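Long-range contact in 2-oxo-1,2-dihydroquinoline 8-monooxygenase, oxygenase component (Pseudomonas putida, PDB 1Z02), which probably hydroxylates 2-oxo-1,2-dihydroquinoline with molecular oxygen, as the oxygenase component that carries a Rieske [2Fe-2S] cluster and a mononuclear iron: residues D35-F40 / F206-I211. Numbering follows the deposited sequence.
Sequences DAAWGF and FGNWRI
Trp209 lays the edge of its indole against the type I beta turn that runs from Ala36 to Gly39, in the loop between helix 31-34 and strand 43-49. The indole N-H is spent on this turn: NE1 donates to Ala36 O at 3.0 Å, with an N-H...O angle of 154° and the oxygen close to the ring plane. Ala36 O also takes the N-H of Gly39 that closes the turn, so one carbonyl serves both the loop and the helix. Chi1 of 75° sets CG of Trp209 between the backbone N and the carbonyl carbon, and from there the ring edge with NE1 faces the turn. At the far end of the indole, CH2 lies 3.7 Å from CE1 of Phe40; the two side chains cross at about a right angle, their ring planes 73° apart. CG of Arg210 lies over one face of the indole, toward its rim. One face of its guanidinium looks onto the backbone of Ala36 and Ala37, with NH1 3.6 Å from CB of Ala37, while NH2 donates a hydrogen bond to Tyr33 O in helix 31-34. With an alanine in place of Trp209, Ala36 O would probably lose its bond from the indole and keep that from Gly39 N, and a gap would open beside Phe40 and under CG of Arg210. The contact thus illustrates how a loop without regular secondary structure can be joined to the first turn of helix 209-216, just after the N-cap residue Asn208: main-chain carbonyls meet the indole and guanidinium N-H groups in a largely buried setting, so the polar part of the join depends on the backbone shape of the N-terminal region rather than on its polar side chains.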
loop_
_atom_site.group_PDB
_atom_site.type_symbol
_atom_site.label_atom_id
_atom_site.label_comp_id
_atom_site.label_asym_id
_atom_site.label_seq_id
_atom_site.Cartn_x
_atom_site.Cartn_y
_atom_site.Cartn_z
ATOM N N ASP A 35 19.296 -6.692 -14.398
ATOM C CA ASP A 35 18.377 -7.781 -14.075
ATOM C C ASP A 35 18.448 -8.232 -12.621
ATOM O O ASP A 35 17.594 -8.992 -12.173
ATOM C CB ASP A 35 18.673 -8.991 -14.959
ATOM C CG ASP A 35 18.432 -8.718 -16.427
ATOM O OD1 ASP A 35 18.921 -9.518 -17.254
ATOM O OD2 ASP A 35 17.752 -7.719 -16.757
ATOM N N ALA A 36 19.458 -7.771 -11.886
ATOM C CA ALA A 36 19.637 -8.191 -10.497
ATOM C C ALA A 36 18.934 -7.363 -9.407
ATOM O O ALA A 36 19.508 -7.095 -8.348
ATOM C CB ALA A 36 21.141 -8.291 -10.195
ATOM N N ALA A 37 17.681 -6.992 -9.640
ATOM C CA ALA A 37 16.947 -6.207 -8.653
ATOM C C ALA A 37 16.850 -6.897 -7.290
ATOM O O ALA A 37 17.015 -6.254 -6.250
ATOM C CB ALA A 37 15.550 -5.888 -9.185
ATOM N N TRP A 38 16.589 -8.204 -7.292
ATOM C CA TRP A 38 16.465 -8.961 -6.045
ATOM C C TRP A 38 17.804 -9.338 -5.430
ATOM O O TRP A 38 17.857 -9.919 -4.347
ATOM C CB TRP A 38 15.625 -10.217 -6.271
ATOM C CG TRP A 38 14.174 -9.917 -6.444
ATOM C CD1 TRP A 38 13.547 -9.496 -7.582
ATOM C CD2 TRP A 38 13.169 -9.975 -5.428
ATOM N NE1 TRP A 38 12.211 -9.293 -7.338
ATOM C CE2 TRP A 38 11.951 -9.580 -6.024
ATOM C CE3 TRP A 38 13.178 -10.324 -4.073
ATOM C CZ2 TRP A 38 10.752 -9.525 -5.308
ATOM C CZ3 TRP A 38 11.984 -10.267 -3.360
ATOM C CH2 TRP A 38 10.789 -9.872 -3.981
ATOM N N GLY A 39 18.883 -9.001 -6.130
ATOM C CA GLY A 39 20.219 -9.290 -5.634
ATOM C C GLY A 39 20.934 -10.468 -6.279
ATOM O O GLY A 39 20.336 -11.259 -7.015
ATOM N N PHE A 40 22.232 -10.572 -5.999
ATOM C CA PHE A 40 23.054 -11.663 -6.519
ATOM C C PHE A 40 23.004 -12.779 -5.483
ATOM O O PHE A 40 23.364 -12.574 -4.322
ATOM C CB PHE A 40 24.496 -11.187 -6.735
ATOM C CG PHE A 40 24.653 -10.225 -7.887
ATOM C CD1 PHE A 40 25.277 -8.998 -7.708
ATOM C CD2 PHE A 40 24.175 -10.550 -9.158
ATOM C CE1 PHE A 40 25.429 -8.113 -8.768
ATOM C CE2 PHE A 40 24.327 -9.660 -10.228
ATOM C CZ PHE A 40 24.952 -8.442 -10.030
ATOM N N PHE A 206 15.211 2.106 2.502
ATOM C CA PHE A 206 14.029 2.039 1.655
ATOM C C PHE A 206 14.370 2.387 0.224
ATOM O O PHE A 206 14.533 3.539 -0.125
ATOM C CB PHE A 206 12.962 2.955 2.231
ATOM C CG PHE A 206 12.718 2.705 3.686
ATOM C CD1 PHE A 206 13.313 3.507 4.655
ATOM C CD2 PHE A 206 11.990 1.595 4.090
ATOM C CE1 PHE A 206 13.192 3.197 6.011
ATOM C CE2 PHE A 206 11.865 1.279 5.436
ATOM C CZ PHE A 206 12.473 2.085 6.400
ATOM N N GLY A 207 14.500 1.339 -0.580
ATOM C CA GLY A 207 14.854 1.457 -1.978
ATOM C C GLY A 207 15.704 0.256 -2.351
ATOM O O GLY A 207 16.147 -0.493 -1.479
ATOM N N ASN A 208 15.948 0.096 -3.646
ATOM C CA ASN A 208 16.741 -1.019 -4.162
ATOM C C ASN A 208 18.207 -0.956 -3.731
ATOM O O ASN A 208 18.781 0.130 -3.629
ATOM C CB ASN A 208 16.662 -1.039 -5.687
ATOM C CG ASN A 208 17.399 -2.213 -6.283
ATOM O OD1 ASN A 208 16.924 -3.348 -6.231
ATOM N ND2 ASN A 208 18.575 -1.946 -6.845
ATOM N N TRP A 209 18.805 -2.128 -3.503
ATOM C CA TRP A 209 20.193 -2.228 -3.058
ATOM C C TRP A 209 21.279 -1.649 -3.971
ATOM O O TRP A 209 22.256 -1.085 -3.476
ATOM C CB TRP A 209 20.551 -3.690 -2.748
ATOM C CG TRP A 209 20.746 -4.553 -3.963
ATOM C CD1 TRP A 209 19.779 -5.164 -4.703
ATOM C CD2 TRP A 209 21.997 -4.872 -4.591
ATOM N NE1 TRP A 209 20.348 -5.846 -5.757
ATOM C CE2 TRP A 209 21.706 -5.683 -5.712
ATOM C CE3 TRP A 209 23.333 -4.547 -4.316
ATOM C CZ2 TRP A 209 22.710 -6.180 -6.560
ATOM C CZ3 TRP A 209 24.328 -5.040 -5.162
ATOM C CH2 TRP A 209 24.007 -5.848 -6.272
ATOM N N ARG A 210 21.125 -1.802 -5.283
ATOM C CA ARG A 210 22.115 -1.307 -6.233
ATOM C C ARG A 210 22.307 0.199 -6.129
ATOM O O ARG A 210 23.427 0.697 -6.177
ATOM C CB ARG A 210 21.699 -1.675 -7.663
ATOM C CG ARG A 210 21.592 -3.163 -7.928
ATOM C CD ARG A 210 20.878 -3.466 -9.246
ATOM N NE ARG A 210 19.463 -3.096 -9.211
ATOM C CZ ARG A 210 18.609 -3.300 -10.208
ATOM N NH1 ARG A 210 17.344 -2.926 -10.076
ATOM N NH2 ARG A 210 19.018 -3.882 -11.329
ATOM N N ILE A 211 21.205 0.925 -5.983
ATOM C CA ILE A 211 21.260 2.378 -5.885
ATOM C C ILE A 211 22.002 2.802 -4.618
ATOM O O ILE A 211 22.703 3.803 -4.604
ATOM C CB ILE A 211 19.844 2.977 -5.866
ATOM C CG1 ILE A 211 19.116 2.609 -7.162
ATOM C CG2 ILE A 211 19.901 4.481 -5.698
ATOM C CD1 ILE A 211 19.875 2.969 -8.464
#